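Local coordinates for extracellular ligand-binding receptor (Desulfitobacterium hafniense, PDB 4Q6B), which probably serves as the substrate-binding component of an ABC transporter for amino acids and holds a leucine in this structure, at residues 30-35 against 275-280; 98-103 against 294-299; 184-189 against 212-217. All coordinates share one frame; numbering follows the deposited sequence. Where two conformers were deposited one is given.

Contact 1: residues 30-35 against 275-280; sequences LELAVQ and RREYGQ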
loop_
_atom_site.group_PDB
_atom_site.type_symbol
_atom_site.label_atom_id
_atom_site.label_comp_id
_atom_site.label_asym_id
_atom_site.label_seq_id
_atom_site.Cartn_x
_atom_site.Cartn_y
_atom_site.Cartn_z
ATOM N N LEU A 30 -5.946 -13.638 -0.830
ATOM C CA LEU A 30 -6.784 -13.954 0.339
ATOM C C LEU A 30 -7.154 -15.423 0.331
ATOM O O LEU A 30 -7.053 -16.103 1.379
ATOM C CB LEU A 30 -8.095 -13.146 0.376
ATOM C CG LEU A 30 -8.004 -11.620 0.355
ATOM C CD1 LEU A 30 -9.384 -11.031 0.158
ATOM C CD2 LEU A 30 -7.412 -11.124 1.704
ATOM N N GLU A 31 -7.611 -15.938 -0.810
ATOM C CA GLU A 31 -8.108 -17.319 -0.870
ATOM C C GLU A 31 -6.987 -18.344 -0.627
ATOM O O GLU A 31 -7.168 -19.319 0.094
ATOM C CB GLU A 31 -8.837 -17.569 -2.207
ATOM C CG GLU A 31 -9.290 -19.014 -2.457
ATOM C CD GLU A 31 -9.840 -19.256 -3.867
ATOM O OE1 GLU A 31 -9.042 -19.373 -4.844
ATOM O OE2 GLU A 31 -11.080 -19.339 -3.988
ATOM N N LEU A 32 -5.816 -18.081 -1.181
ATOM C CA LEU A 32 -4.653 -18.927 -0.906
ATOM C C LEU A 32 -4.319 -18.971 0.597
ATOM O O LEU A 32 -3.952 -20.021 1.109
ATOM C CB LEU A 32 -3.443 -18.436 -1.712
ATOM C CG LEU A 32 -2.271 -19.410 -1.805
ATOM C CD1 LEU A 32 -2.544 -20.667 -2.659
ATOM C CD2 LEU A 32 -1.015 -18.723 -2.342
ATOM N N ALA A 33 -4.418 -17.846 1.297
ATOM C CA ALA A 33 -4.107 -17.844 2.752
ATOM C C ALA A 33 -5.131 -18.597 3.581
ATOM O O ALA A 33 -4.783 -19.313 4.508
ATOM C CB ALA A 33 -3.990 -16.428 3.239
ATOM N N VAL A 34 -6.399 -18.385 3.255
ATOM C CA VAL A 34 -7.451 -19.085 3.954
ATOM C C VAL A 34 -7.288 -20.594 3.764
ATOM O O VAL A 34 -7.473 -21.389 4.716
ATOM C CB VAL A 34 -8.803 -18.632 3.417
ATOM C CG1 VAL A 34 -9.897 -19.519 3.998
ATOM C CG2 VAL A 34 -9.035 -17.179 3.809
ATOM N N GLN A 35 -6.925 -21.017 2.548
ATOM C CA GLN A 35 -6.752 -22.450 2.254
ATOM C C GLN A 35 -5.596 -23.003 3.079
ATOM O O GLN A 35 -5.655 -24.118 3.624
ATOM C CB GLN A 35 -6.393 -22.712 0.771
ATOM C CG GLN A 35 -7.400 -22.291 -0.300
ATOM C CD GLN A 35 -8.624 -23.197 -0.419
ATOM O OE1 GLN A 35 -9.520 -22.930 -1.236
ATOM N NE2 GLN A 35 -8.672 -24.271 0.386
ATOM N N ARG A 275 1.636 -19.241 -7.894
ATOM C CA ARG A 275 1.784 -19.639 -9.285
ATOM C C ARG A 275 1.112 -20.970 -9.631
ATOM O O ARG A 275 0.475 -21.102 -10.682
ATOM C CB ARG A 275 3.263 -19.733 -9.644
ATOM C CG ARG A 275 3.956 -18.411 -9.822
ATOM C CD ARG A 275 5.358 -18.666 -10.386
ATOM N NE ARG A 275 6.059 -17.419 -10.691
ATOM C CZ ARG A 275 6.050 -16.828 -11.885
ATOM N NH1 ARG A 275 5.365 -17.363 -12.891
ATOM N NH2 ARG A 275 6.724 -15.697 -12.074
ATOM N N ARG A 276 1.281 -21.972 -8.774
ATOM C CA ARG A 276 0.673 -23.276 -9.020
ATOM C C ARG A 276 -0.853 -23.256 -8.995
ATOM O O ARG A 276 -1.510 -23.920 -9.813
ATOM C CB ARG A 276 1.199 -24.306 -8.014
ATOM C CG ARG A 276 0.455 -25.626 -8.065
ATOM C CD ARG A 276 1.343 -26.765 -7.606
ATOM N NE ARG A 276 1.179 -27.071 -6.185
ATOM C CZ ARG A 276 0.505 -28.125 -5.723
ATOM N NH1 ARG A 276 -0.071 -28.971 -6.573
ATOM N NH2 ARG A 276 0.405 -28.340 -4.413
ATOM N N GLU A 277 -1.415 -22.510 -8.057
ATOM C CA GLU A 277 -2.868 -22.449 -7.932
ATOM C C GLU A 277 -3.521 -21.541 -8.991
ATOM O O GLU A 277 -4.604 -21.881 -9.516
ATOM C CB GLU A 277 -3.241 -21.980 -6.516
ATOM C CG GLU A 277 -4.749 -21.917 -6.267
ATOM C CD GLU A 277 -5.444 -23.285 -6.358
ATOM O OE1 GLU A 277 -4.855 -24.304 -5.916
ATOM O OE2 GLU A 277 -6.588 -23.344 -6.870
ATOM N N TYR A 278 -2.867 -20.427 -9.335
ATOM C CA TYR A 278 -3.529 -19.370 -10.142
ATOM C C TYR A 278 -2.909 -19.159 -11.517
ATOM O O TYR A 278 -3.522 -18.533 -12.380
ATOM C CB TYR A 278 -3.660 -18.033 -9.381
ATOM C CG TYR A 278 -4.403 -18.220 -8.091
ATOM C CD1 TYR A 278 -5.753 -18.571 -8.094
ATOM C CD2 TYR A 278 -3.750 -18.101 -6.868
ATOM C CE1 TYR A 278 -6.455 -18.782 -6.925
ATOM C CE2 TYR A 278 -4.451 -18.309 -5.677
ATOM C CZ TYR A 278 -5.784 -18.654 -5.721
ATOM O OH TYR A 278 -6.488 -18.865 -4.547
ATOM N N GLY A 279 -1.715 -19.699 -11.745
ATOM C CA GLY A 279 -1.209 -19.755 -13.107
ATOM C C GLY A 279 -0.662 -18.424 -13.585
ATOM O O GLY A 279 -0.514 -18.209 -14.785
ATOM N N GLN A 280 -0.315 -17.553 -12.642
ATOM C CA GLN A 280 0.347 -16.292 -12.965
ATOM C C GLN A 280 1.041 -15.788 -11.695
ATOM O O GLN A 280 0.748 -16.270 -10.589
ATOM C CB GLN A 280 -0.674 -15.281 -13.492
ATOM C CG GLN A 280 -1.814 -15.076 -12.565
ATOM C CD GLN A 280 -3.010 -14.346 -13.196
ATOM O OE1 GLN A 280 -2.852 -13.317 -13.862
ATOM N NE2 GLN A 280 -4.216 -14.870 -12.961
#
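Leu32 and Glu277 bring the two backbones closest, with their CA atoms 8.1 Å apart. Segment 30-35 is the middle of helix 26-39. Residues 275-278 are the last turn of helix 265-278; Gly279 follows with positive phi. This is a helix-helix contact at the surface, away from the leucine pocket. At this spacing side chains must bridge the gap, and Tyr278 does most of the bridging. Its CG is anti to its own carbonyl carbon (chi1 -57°), which sends the ring across to helix 26-39. There the Tyr278 hydroxyl OH donates to OE1 of Glu31 at 2.6 Å, a short hydrogen bond. OE1 receives it on its anti lone pair, the one turned away from the other carboxylate oxygen. The carboxylate lies nearly coplanar with the ring, the planes only 16° apart, and OE1 sits at the ring edge. Leu32 CB approaches the edge near CE2, 4.1 Å from that atom. Leu32 CD1 reaches CB of Glu277, also at 4.1 Å, as the two side chains pass in opposite directions. CG of Glu277 lies over one face of the Tyr278 ring, toward its rim. Its carboxylate stays near that of Glu31, so the phenol bond may help to offset some mutual repulsion. A phenylalanine at Tyr278 would probably leave Glu31 without this donor and free its carboxylate to turn. Leu32 also packs on Phe270, Ala273 and Phe274 of helix 265-278. Helix 26-39 is also covered by helix 284-301, through Leu30 and Ala33, and by Leu50 of strand 47-54.

Contact 2: residues 98-103 against 294-299; sequences GLVMLS and ILLAEA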
loop_
_atom_site.group_PDB
_atom_site.type_symbol
_atom_site.label_atom_id
_atom_site.label_comp_id
_atom_site.label_asym_id
_atom_site.label_seq_id
_atom_site.Cartn_x
_atom_site.Cartn_y
_atom_site.Cartn_z
ATOM N N GLY A 98 -14.823 -1.468 18.418
ATOM C CA GLY A 98 -13.833 -2.381 18.977
ATOM C C GLY A 98 -13.634 -3.552 18.038
ATOM O O GLY A 98 -13.589 -4.688 18.491
ATOM N N LEU A 99 -13.581 -3.282 16.730
ATOM C CA LEU A 99 -13.321 -4.331 15.744
ATOM C C LEU A 99 -12.094 -3.963 14.930
ATOM O O LEU A 99 -12.022 -2.852 14.398
ATOM C CB LEU A 99 -14.546 -4.432 14.825
ATOM C CG LEU A 99 -14.559 -5.504 13.731
ATOM C CD1 LEU A 99 -14.479 -6.880 14.402
ATOM C CD2 LEU A 99 -15.869 -5.346 12.951
ATOM N N VAL A 100 -11.133 -4.887 14.838
ATOM C CA VAL A 100 -9.931 -4.634 14.044
ATOM C C VAL A 100 -10.236 -4.370 12.585
ATOM O O VAL A 100 -11.017 -5.082 11.944
ATOM C CB VAL A 100 -8.929 -5.796 14.164
ATOM C CG1 VAL A 100 -7.866 -5.773 13.000
ATOM C CG2 VAL A 100 -8.238 -5.733 15.508
HETATM N N MSE A 101 -9.640 -3.290 12.074
HETATM C CA MSE A 101 -9.615 -3.035 10.645
HETATM C C MSE A 101 -8.154 -3.084 10.226
HETATM O O MSE A 101 -7.337 -2.380 10.797
HETATM C CB MSE A 101 -10.168 -1.644 10.329
HETATM C CG MSE A 101 -10.423 -1.483 8.836
HETATM SE SE MSE A 101 -10.409 0.408 8.257
HETATM C CE MSE A 101 -8.464 0.556 8.179
ATOM N N LEU A 102 -7.807 -3.959 9.290
ATOM C CA LEU A 102 -6.376 -4.086 8.899
ATOM C C LEU A 102 -6.312 -3.793 7.405
ATOM O O LEU A 102 -6.839 -4.588 6.623
ATOM C CB LEU A 102 -5.859 -5.487 9.229
ATOM C CG LEU A 102 -4.465 -5.862 8.721
ATOM C CD1 LEU A 102 -3.405 -4.994 9.329
ATOM C CD2 LEU A 102 -4.152 -7.336 9.098
ATOM N N SER A 103 -5.725 -2.662 7.019
ATOM C CA SER A 103 -5.681 -2.295 5.616
ATOM C C SER A 103 -4.425 -2.750 4.918
ATOM O O SER A 103 -3.323 -2.478 5.333
ATOM C CB SER A 103 -5.831 -0.792 5.387
ATOM O OG SER A 103 -5.797 -0.511 4.002
ATOM N N ILE A 294 -2.908 -14.269 7.158
ATOM C CA ILE A 294 -2.075 -15.143 7.976
ATOM C C ILE A 294 -1.837 -14.481 9.348
ATOM O O ILE A 294 -1.870 -15.164 10.404
ATOM C CB ILE A 294 -0.733 -15.486 7.311
ATOM C CG1 ILE A 294 -0.924 -16.259 5.991
ATOM C CG2 ILE A 294 0.119 -16.359 8.263
ATOM C CD1 ILE A 294 -1.701 -17.527 6.104
ATOM N N LEU A 295 -1.577 -13.167 9.323
ATOM C CA LEU A 295 -1.333 -12.375 10.535
ATOM C C LEU A 295 -2.562 -12.443 11.447
ATOM O O LEU A 295 -2.463 -12.775 12.631
ATOM C CB LEU A 295 -1.075 -10.898 10.172
ATOM C CG LEU A 295 0.302 -10.313 9.807
ATOM C CD1 LEU A 295 0.251 -9.179 8.755
ATOM C CD2 LEU A 295 0.983 -9.817 11.077
ATOM N N LEU A 296 -3.733 -12.171 10.880
ATOM C CA LEU A 296 -4.959 -12.159 11.706
ATOM C C LEU A 296 -5.255 -13.551 12.269
ATOM O O LEU A 296 -5.706 -13.720 13.425
ATOM C CB LEU A 296 -6.169 -11.665 10.932
ATOM C CG LEU A 296 -6.122 -10.198 10.575
ATOM C CD1 LEU A 296 -7.240 -9.882 9.558
ATOM C CD2 LEU A 296 -6.315 -9.351 11.831
ATOM N N ALA A 297 -4.990 -14.581 11.485
ATOM C CA ALA A 297 -5.282 -15.928 11.985
ATOM C C ALA A 297 -4.362 -16.278 13.137
ATOM O O ALA A 297 -4.798 -16.888 14.125
ATOM C CB ALA A 297 -5.199 -16.980 10.831
ATOM N N GLU A 298 -3.095 -15.868 13.034
ATOM C CA GLU A 298 -2.150 -16.139 14.118
ATOM C C GLU A 298 -2.620 -15.404 15.373
ATOM O O GLU A 298 -2.661 -16.009 16.444
ATOM C CB GLU A 298 -0.731 -15.720 13.704
ATOM C CG GLU A 298 0.351 -16.182 14.633
ATOM C CD GLU A 298 1.656 -16.418 13.897
ATOM O OE1 GLU A 298 1.628 -17.001 12.781
ATOM O OE2 GLU A 298 2.713 -16.010 14.423
ATOM N N ALA A 299 -3.010 -14.134 15.247
ATOM C CA ALA A 299 -3.472 -13.402 16.458
ATOM C C ALA A 299 -4.754 -14.014 17.002
ATOM O O ALA A 299 -4.948 -14.124 18.237
ATOM C CB ALA A 299 -3.667 -11.935 16.164
#
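Leu102 and Leu296 bury about equal surface against each other, and Val100 adds a smaller share. Leu102 lies on strand 101-103 of the parallel sheet, and Leu296 on helix 284-301, which packs on that sheet. The contact thus joins strand and helix in an alpha/beta lobe. The CD2 methyl of Leu102 does the touching. CD2 lies 3.8 Å from CG of Leu296. It is also 4.0 Å from both Leu296 methyls, CD1 and CD2, so one methyl of the strand meets the whole fork of the helix residue. Leu296 turns CG anti to its carbonyl carbon (chi1 -69°), which points the fork at the sheet. Its CD2 also meets CG1 of Val100, at 4.1 Å. Val100 and Leu102, two residues apart, both touch this methyl. Met101 between them, a selenomethionine, points away and packs on helix 84-97. Leu296 also touches Ala77 and Ile79 of strand 75-79, and Leu315 of helix 311-317 covers both Val100 and Leu296. At the end of the strand, Ser103 OG bonds to the backbone N of Ala105 and Ser106, two residues of the leucine pocket. Across the contact itself there is no hydrogen bond. All three touching residues are buried and meet through saturated carbon alone, so the fit rests on shape and on exclusion of water.

Contact 3: residues 184-189 against 212-217; sequences KDLERL and TEFLVD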
loop_
_atom_site.group_PDB
_atom_site.type_symbol
_atom_site.label_atom_id
_atom_site.label_comp_id
_atom_site.label_asym_id
_atom_site.label_seq_id
_atom_site.Cartn_x
_atom_site.Cartn_y
_atom_site.Cartn_z
ATOM N N LYS A 184 2.898 22.437 -24.988
ATOM C CA LYS A 184 3.696 23.650 -25.120
ATOM C C LYS A 184 4.132 24.175 -23.748
ATOM O O LYS A 184 5.308 24.515 -23.535
ATOM C CB LYS A 184 2.915 24.717 -25.886
ATOM C CG LYS A 184 3.621 26.068 -26.033
ATOM C CD LYS A 184 5.078 25.919 -26.459
ATOM C CE LYS A 184 5.211 25.267 -27.815
ATOM N NZ LYS A 184 5.484 26.247 -28.880
ATOM N N ASP A 185 3.197 24.243 -22.808
ATOM C CA ASP A 185 3.580 24.760 -21.502
ATOM C C ASP A 185 4.423 23.799 -20.672
ATOM O O ASP A 185 5.245 24.233 -19.854
ATOM C CB ASP A 185 2.386 25.256 -20.694
ATOM C CG ASP A 185 2.799 26.295 -19.645
ATOM O OD1 ASP A 185 3.585 27.227 -19.985
ATOM O OD2 ASP A 185 2.359 26.170 -18.488
ATOM N N LEU A 186 4.227 22.497 -20.852
ATOM C CA LEU A 186 5.199 21.553 -20.299
ATOM C C LEU A 186 6.619 21.758 -20.888
ATOM O O LEU A 186 7.620 21.651 -20.146
ATOM C CB LEU A 186 4.695 20.110 -20.453
ATOM C CG LEU A 186 5.475 19.030 -19.739
ATOM C CD1 LEU A 186 5.476 19.357 -18.253
ATOM C CD2 LEU A 186 4.830 17.643 -19.985
ATOM N N GLU A 187 6.707 22.061 -22.183
ATOM C CA GLU A 187 7.982 22.453 -22.798
ATOM C C GLU A 187 8.608 23.656 -22.104
ATOM O O GLU A 187 9.821 23.680 -21.864
ATOM C CB GLU A 187 7.838 22.751 -24.297
ATOM C CG GLU A 187 7.733 21.500 -25.134
ATOM C CD GLU A 187 7.515 21.763 -26.614
ATOM O OE1 GLU A 187 7.196 22.901 -26.998
ATOM O OE2 GLU A 187 7.667 20.809 -27.401
ATOM N N ARG A 188 7.780 24.647 -21.783
ATOM C CA ARG A 188 8.245 25.879 -21.168
ATOM C C ARG A 188 8.720 25.568 -19.738
ATOM O O ARG A 188 9.788 26.050 -19.316
ATOM C CB ARG A 188 7.084 26.888 -21.142
ATOM C CG ARG A 188 7.457 28.305 -20.704
ATOM C CD ARG A 188 7.415 28.459 -19.197
ATOM N NE ARG A 188 6.159 27.982 -18.620
ATOM C CZ ARG A 188 5.921 27.953 -17.310
ATOM N NH1 ARG A 188 6.868 28.347 -16.471
ATOM N NH2 ARG A 188 4.757 27.508 -16.829
ATOM N N LEU A 189 7.951 24.767 -18.992
ATOM C CA LEU A 189 8.419 24.286 -17.688
ATOM C C LEU A 189 9.761 23.548 -17.791
ATOM O O LEU A 189 10.674 23.805 -17.012
ATOM C CB LEU A 189 7.390 23.373 -17.004
ATOM C CG LEU A 189 6.165 24.099 -16.461
ATOM C CD1 LEU A 189 5.002 23.098 -16.331
ATOM C CD2 LEU A 189 6.534 24.714 -15.112
ATOM N N THR A 212 -0.400 8.958 -15.044
ATOM C CA THR A 212 0.001 8.292 -16.278
ATOM C C THR A 212 0.008 9.271 -17.452
ATOM O O THR A 212 0.904 9.216 -18.320
ATOM C CB THR A 212 -0.918 7.108 -16.587
ATOM O OG1 THR A 212 -2.280 7.538 -16.536
ATOM C CG2 THR A 212 -0.719 6.023 -15.563
ATOM N N GLU A 213 -0.982 10.168 -17.479
ATOM C CA GLU A 213 -1.019 11.239 -18.467
ATOM C C GLU A 213 0.269 12.054 -18.471
ATOM O O GLU A 213 0.768 12.400 -19.546
ATOM C CB GLU A 213 -2.191 12.197 -18.240
ATOM C CG GLU A 213 -3.550 11.658 -18.634
ATOM C CD GLU A 213 -4.205 10.937 -17.460
ATOM O OE1 GLU A 213 -3.502 10.724 -16.436
ATOM O OE2 GLU A 213 -5.410 10.591 -17.555
ATOM N N PHE A 214 0.786 12.387 -17.286
ATOM C CA PHE A 214 2.027 13.152 -17.219
ATOM C C PHE A 214 3.196 12.347 -17.795
ATOM O O PHE A 214 4.031 12.871 -18.526
ATOM C CB PHE A 214 2.360 13.541 -15.778
ATOM C CG PHE A 214 3.716 14.176 -15.631
ATOM C CD1 PHE A 214 3.952 15.451 -16.144
ATOM C CD2 PHE A 214 4.757 13.502 -15.002
ATOM C CE1 PHE A 214 5.205 16.044 -16.033
ATOM C CE2 PHE A 214 6.021 14.092 -14.885
ATOM C CZ PHE A 214 6.245 15.371 -15.414
ATOM N N LEU A 215 3.244 11.064 -17.471
ATOM C CA LEU A 215 4.317 10.192 -17.947
ATOM C C LEU A 215 4.371 10.215 -19.475
ATOM O O LEU A 215 5.428 10.451 -20.099
ATOM C CB LEU A 215 4.032 8.786 -17.424
ATOM C CG LEU A 215 4.936 7.605 -17.718
ATOM C CD1 LEU A 215 6.309 7.920 -17.236
ATOM C CD2 LEU A 215 4.394 6.404 -16.957
ATOM N N VAL A 216 3.210 10.027 -20.084
ATOM C CA VAL A 216 3.090 10.045 -21.528
ATOM C C VAL A 216 3.451 11.422 -22.086
ATOM O O VAL A 216 4.179 11.532 -23.095
ATOM C CB VAL A 216 1.661 9.652 -21.940
ATOM C CG1 VAL A 216 1.421 9.919 -23.397
ATOM C CG2 VAL A 216 1.448 8.167 -21.616
ATOM N N ASP A 217 2.947 12.477 -21.441
ATOM C CA ASP A 217 3.231 13.823 -21.934
ATOM C C ASP A 217 4.737 14.152 -21.811
ATOM O O ASP A 217 5.296 14.799 -22.711
ATOM C CB ASP A 217 2.428 14.891 -21.189
ATOM C CG ASP A 217 0.965 14.899 -21.561
ATOM O OD1 ASP A 217 0.591 14.322 -22.599
ATOM O OD2 ASP A 217 0.181 15.498 -20.805
#
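Within residues 184-189, Leu186 alone makes this contact, meeting Phe214 and Asp217. Its CB points to helix 207-221, and CG stands anti to the backbone N (chi1 -171°). From CG the two methyls part. CD1 goes to the edge of the Phe214 ring, 4.0 Å from CE1 and in the ring plane, so a methyl meets a ring rim and not a face. CD2 goes to Asp217, 3.8 Å from its CB and 3.9 Å from its backbone C. The leucine tip is thus seated between an aromatic edge and the base of an acidic side chain. The acid end is used separately: Asp217 OD2 is hydrogen-bonded to Tyr180 OH, and Tyr180 also packs on Leu186 and Phe214. Phe214 reaches on to Ile201 and Ile203 of strand 200-204. The helices flank that strand in the chain, as consecutive crossover helices of an alpha/beta lobe. Within helix 183-195, Arg188 forms a salt bridge with Asp185, NE to OD1 at 3.0 Å and NH2 to OD2 at 3.2 Å. Asp217 thus turns its polar end to Tyr180, and Asp185 pairs with Arg188. The segments meet by van der Waals contact, with no hydrogen bond or salt bridge between them.

Overall arrangement
Contacts 1 and 2 are neighbours, with centres about 20 Å apart. They touch where Ala33 CB meets Ile294 CD1 at 3.8 Å, so helix 26-39 links helix 265-278 to helix 284-301 and, through it, to strand 101-103. Contact 3 is remote: its centre is about 41 Å from that of contact 1 and about 43 Å from that of contact 2, on the opposite side of the chain's centre from contact 2. This fits the two-lobed fold of periplasmic binding proteins, with leucine held between the lobes. The side chain of Leu102 is about 14 Å from the leucine. That of Leu186 lies about 11 Å from a bound calcium ion.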